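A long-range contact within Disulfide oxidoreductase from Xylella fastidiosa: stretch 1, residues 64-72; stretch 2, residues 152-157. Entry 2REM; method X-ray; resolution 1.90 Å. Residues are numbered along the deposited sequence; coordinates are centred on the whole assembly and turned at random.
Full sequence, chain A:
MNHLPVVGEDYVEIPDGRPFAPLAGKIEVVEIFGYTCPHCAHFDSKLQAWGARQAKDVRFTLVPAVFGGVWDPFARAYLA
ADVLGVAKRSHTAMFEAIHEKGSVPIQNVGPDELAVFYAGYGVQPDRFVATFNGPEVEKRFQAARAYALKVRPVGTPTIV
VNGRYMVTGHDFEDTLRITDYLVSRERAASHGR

Stretch 1 (64-72) PAVFGGVWD
Stretch 2 152-157: RPVGTP

No hydrogen bond joins the two stretches; the contact is van der Waals packing, mostly between side chains, and buries 194 Å² with both sides summed. Their backbones come nearest at Ala65 (-74/116) and Thr156, with CA atoms 7.7 Å apart.

Stretch 2 is irregular throughout. Arg152 leaves the preceding helix with phi/psi 63/57, and its CB points away from stretch 1. Pro153 (-72/154, C-gamma endo) points toward it. Its CG lies 3.6 Å from CZ of Phe67, at the ring edge, an apolar contact. Phe67 (-109/5) has chi1 -76° (m) and chi2 -9°. Val154 (-112/97, chi1 t) points away. Gly155 (81/-178) has a positive phi that favours glycine. Its C atom sits 4.3 Å from Phe67 CE2, again near the ring plane.

Thr156 (-140/157, chi1 p) points toward stretch 1 and touches three of its residues. Its CG2 methyl is 3.5 Å from Phe67 CE2 and 3.8 Å from Ala65 CB. Its OG1 lies 3.3 Å from CH2 of Trp71, a contact at the indole edge. The partner is a ring carbon, so this is a close van der Waals contact. Trp71 (-64/-36) has chi1 -61° (m) and chi2 81°. A cis peptide then leads into Pro157 (-71/150), which does not touch stretch 1.

In stretch 1, a type II' turn from Gly68 to Trp71, with Gly69 (46/-129) and Val70 (-67/-24) at its centre, brings the chain round. Asp72 OD1 accepts a hydrogen bond from Gly68 N at 2.8 Å, bridging this turn.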

ATOM      1  N   PRO A  64       1.869  -3.550   0.216  1.00 11.49           N
ATOM      2  CA  PRO A  64       2.073  -3.718   1.634  1.00 11.25           C
ATOM      3  C   PRO A  64       3.562  -3.625   1.956  1.00 11.25           C
ATOM      4  O   PRO A  64       4.410  -4.022   1.132  1.00 11.33           O
ATOM      5  CB  PRO A  64       1.502  -5.117   1.906  1.00 11.36           C
ATOM      6  CG  PRO A  64       1.654  -5.856   0.642  1.00 11.84           C
ATOM      7  CD  PRO A  64       1.551  -4.813  -0.480  1.00 11.29           C
ATOM      8  N   ALA A  65       3.862  -3.051   3.115  1.00 11.14           N
ATOM      9  CA  ALA A  65       5.199  -2.950   3.646  1.00 12.00           C
ATOM     10  C   ALA A  65       5.683  -4.299   4.174  1.00 12.84           C
ATOM     11  O   ALA A  65       5.140  -4.859   5.161  1.00 12.29           O
ATOM     12  CB  ALA A  65       5.266  -1.863   4.760  1.00 12.30           C
ATOM     13  N   VAL A  66       6.722  -4.796   3.513  1.00 13.06           N
ATOM     14  CA  VAL A  66       7.387  -6.020   3.913  1.00 14.81           C
ATOM     15  C   VAL A  66       8.628  -5.585   4.648  1.00 16.60           C
ATOM     16  O   VAL A  66       9.722  -5.476   4.064  1.00 18.13           O
ATOM     17  CB  VAL A  66       7.692  -6.940   2.715  1.00 14.64           C
ATOM     18  CG1 VAL A  66       8.431  -8.176   3.188  1.00 14.74           C
ATOM     19  CG2 VAL A  66       6.365  -7.345   2.039  1.00 14.52           C
ATOM     20  N   PHE A  67       8.435  -5.285   5.932  1.00 17.15           N
ATOM     21  CA  PHE A  67       9.469  -4.623   6.718  1.00 19.12           C
ATOM     22  C   PHE A  67      10.053  -5.604   7.738  1.00 20.03           C
ATOM     23  O   PHE A  67      10.890  -5.232   8.553  1.00 21.53           O
ATOM     24  CB  PHE A  67       8.884  -3.398   7.445  1.00 19.27           C
ATOM     25  CG  PHE A  67       8.644  -2.182   6.568  1.00 19.48           C
ATOM     26  CD1 PHE A  67       9.106  -2.114   5.252  1.00 17.79           C
ATOM     27  CD2 PHE A  67       7.991  -1.077   7.101  1.00 17.21           C
ATOM     28  CE1 PHE A  67       8.892  -0.973   4.483  1.00 18.73           C
ATOM     29  CE2 PHE A  67       7.780   0.060   6.355  1.00 16.57           C
ATOM     30  CZ  PHE A  67       8.226   0.112   5.024  1.00 18.68           C
ATOM     31  N   GLY A  68       9.617  -6.863   7.683  1.00 18.79           N
ATOM     32  CA  GLY A  68      10.111  -7.858   8.609  1.00 19.94           C
ATOM     33  C   GLY A  68       9.205  -7.923   9.823  1.00 20.21           C
ATOM     34  O   GLY A  68       8.230  -7.174   9.918  1.00 18.14           O
ATOM     35  N   GLY A  69       9.532  -8.812  10.751  1.00 21.19           N
ATOM     36  CA  GLY A  69       8.769  -8.958  11.985  1.00 21.70           C
ATOM     37  C   GLY A  69       7.259  -8.998  11.781  1.00 20.05           C
ATOM     38  O   GLY A  69       6.738  -9.761  10.950  1.00 18.58           O
ATOM     39  N   VAL A  70       6.550  -8.164  12.544  1.00 19.02           N
ATOM     40  CA  VAL A  70       5.090  -8.195  12.561  1.00 17.78           C
ATOM     41  C   VAL A  70       4.473  -7.748  11.245  1.00 15.61           C
ATOM     42  O   VAL A  70       3.334  -8.085  10.950  1.00 15.37           O
ATOM     43  CB  VAL A  70       4.482  -7.355  13.731  1.00 17.99           C
ATOM     44  CG1 VAL A  70       4.943  -7.904  15.088  1.00 19.66           C
ATOM     45  CG2 VAL A  70       4.823  -5.869  13.586  1.00 19.69           C
ATOM     46  N   TRP A  71       5.216  -6.960  10.466  1.00 14.61           N
ATOM     47  CA  TRP A  71       4.691  -6.428   9.216  1.00 13.16           C
ATOM     48  C   TRP A  71       4.385  -7.545   8.229  1.00 12.77           C
ATOM     49  O   TRP A  71       3.439  -7.449   7.461  1.00 11.33           O
ATOM     50  CB  TRP A  71       5.726  -5.493   8.582  1.00 13.88           C
ATOM     51  CG  TRP A  71       6.075  -4.299   9.431  1.00 15.44           C
ATOM     52  CD1 TRP A  71       6.952  -4.242  10.487  1.00 17.30           C
ATOM     53  CD2 TRP A  71       5.530  -2.989   9.288  1.00 15.70           C
ATOM     54  NE1 TRP A  71       7.011  -2.948  10.985  1.00 17.28           N
ATOM     55  CE2 TRP A  71       6.137  -2.168  10.267  1.00 15.53           C
ATOM     56  CE3 TRP A  71       4.608  -2.418   8.398  1.00 13.20           C
ATOM     57  CZ2 TRP A  71       5.838  -0.809  10.385  1.00 16.48           C
ATOM     58  CZ3 TRP A  71       4.323  -1.076   8.515  1.00 14.24           C
ATOM     59  CH2 TRP A  71       4.929  -0.287   9.503  1.00 15.55           C
ATOM     60  N   ASP A  72       5.214  -8.589   8.236  1.00 13.66           N
ATOM     61  CA  ASP A  72       5.213  -9.545   7.119  1.00 14.30           C
ATOM     62  C   ASP A  72       3.955 -10.397   7.025  1.00 12.61           C
ATOM     63  O   ASP A  72       3.408 -10.511   5.939  1.00 12.53           O
ATOM     64  CB  ASP A  72       6.481 -10.404   7.108  1.00 15.45           C
ATOM     65  CG  ASP A  72       7.699  -9.623   6.693  1.00 17.38           C
ATOM     66  OD1 ASP A  72       7.602  -8.401   6.465  1.00 18.68           O
ATOM     67  OD2 ASP A  72       8.768 -10.243   6.581  1.00 21.16           O
ATOM     68  N   ARG A 152      13.039   2.418  -0.575  1.00 16.05           N
ATOM     69  CA  ARG A 152      13.714   2.769   0.695  1.00 17.27           C
ATOM     70  C   ARG A 152      12.884   3.746   1.527  1.00 16.69           C
ATOM     71  O   ARG A 152      13.343   4.841   1.888  1.00 17.14           O
ATOM     72  CB  ARG A 152      15.127   3.298   0.465  1.00 18.10           C
ATOM     73  CG  ARG A 152      16.050   2.308  -0.223  1.00 18.86           C
ATOM     74  CD  ARG A 152      16.684   1.347   0.773  1.00 19.33           C
ATOM     75  NE  ARG A 152      17.683   2.070   1.558  1.00 23.20           N
ATOM     76  CZ  ARG A 152      18.940   2.297   1.179  1.00 22.78           C
ATOM     77  NH1 ARG A 152      19.736   2.993   1.978  1.00 22.83           N
ATOM     78  NH2 ARG A 152      19.428   1.817   0.026  1.00 22.85           N
ATOM     79  N   PRO A 153      11.652   3.342   1.838  1.00 16.02           N
ATOM     80  CA  PRO A 153      10.805   4.201   2.627  1.00 15.60           C
ATOM     81  C   PRO A 153      11.338   4.214   4.049  1.00 16.74           C
ATOM     82  O   PRO A 153      12.032   3.286   4.449  1.00 15.83           O
ATOM     83  CB  PRO A 153       9.447   3.485   2.575  1.00 14.79           C
ATOM     84  CG  PRO A 153       9.817   2.003   2.468  1.00 14.18           C
ATOM     85  CD  PRO A 153      10.989   2.060   1.496  1.00 15.33           C
ATOM     86  N   VAL A 154      11.063   5.289   4.768  1.00 17.28           N
ATOM     87  CA  VAL A 154      11.244   5.330   6.208  1.00 19.62           C
ATOM     88  C   VAL A 154       9.805   5.409   6.737  1.00 20.50           C
ATOM     89  O   VAL A 154       9.177   6.489   6.758  1.00 22.19           O
ATOM     90  CB  VAL A 154      12.101   6.548   6.636  1.00 20.59           C
ATOM     91  CG1 VAL A 154      12.049   6.785   8.141  1.00 23.58           C
ATOM     92  CG2 VAL A 154      13.535   6.351   6.209  1.00 19.29           C
ATOM     93  N   GLY A 155       9.271   4.257   7.108  1.00 20.37           N
ATOM     94  CA  GLY A 155       7.962   4.206   7.720  1.00 19.68           C
ATOM     95  C   GLY A 155       6.839   4.273   6.709  1.00 18.85           C
ATOM     96  O   GLY A 155       7.055   4.328   5.480  1.00 18.52           O
ATOM     97  N   THR A 156       5.624   4.265   7.242  1.00 17.86           N
ATOM     98  CA  THR A 156       4.425   4.194   6.447  1.00 16.61           C
ATOM     99  C   THR A 156       3.415   5.142   7.100  1.00 16.47           C
ATOM    100  O   THR A 156       3.542   5.456   8.276  1.00 17.80           O
ATOM    101  CB  THR A 156       3.852   2.746   6.479  1.00 16.02           C
ATOM    102  OG1 THR A 156       3.697   2.338   7.848  1.00 16.95           O
ATOM    103  CG2 THR A 156       4.774   1.772   5.752  1.00 16.40           C
ATOM    104  N   PRO A 157       2.422   5.623   6.334  1.00 15.90           N
ATOM    105  CA  PRO A 157       2.296   5.385   4.899  1.00 14.88           C
ATOM    106  C   PRO A 157       3.353   6.131   4.099  1.00 13.79           C
ATOM    107  O   PRO A 157       3.792   7.213   4.488  1.00 14.59           O
ATOM    108  CB  PRO A 157       0.925   5.984   4.572  1.00 14.62           C
ATOM    109  CG  PRO A 157       0.731   7.053   5.604  1.00 16.18           C
ATOM    110  CD  PRO A 157       1.294   6.422   6.851  1.00 17.48           C
TER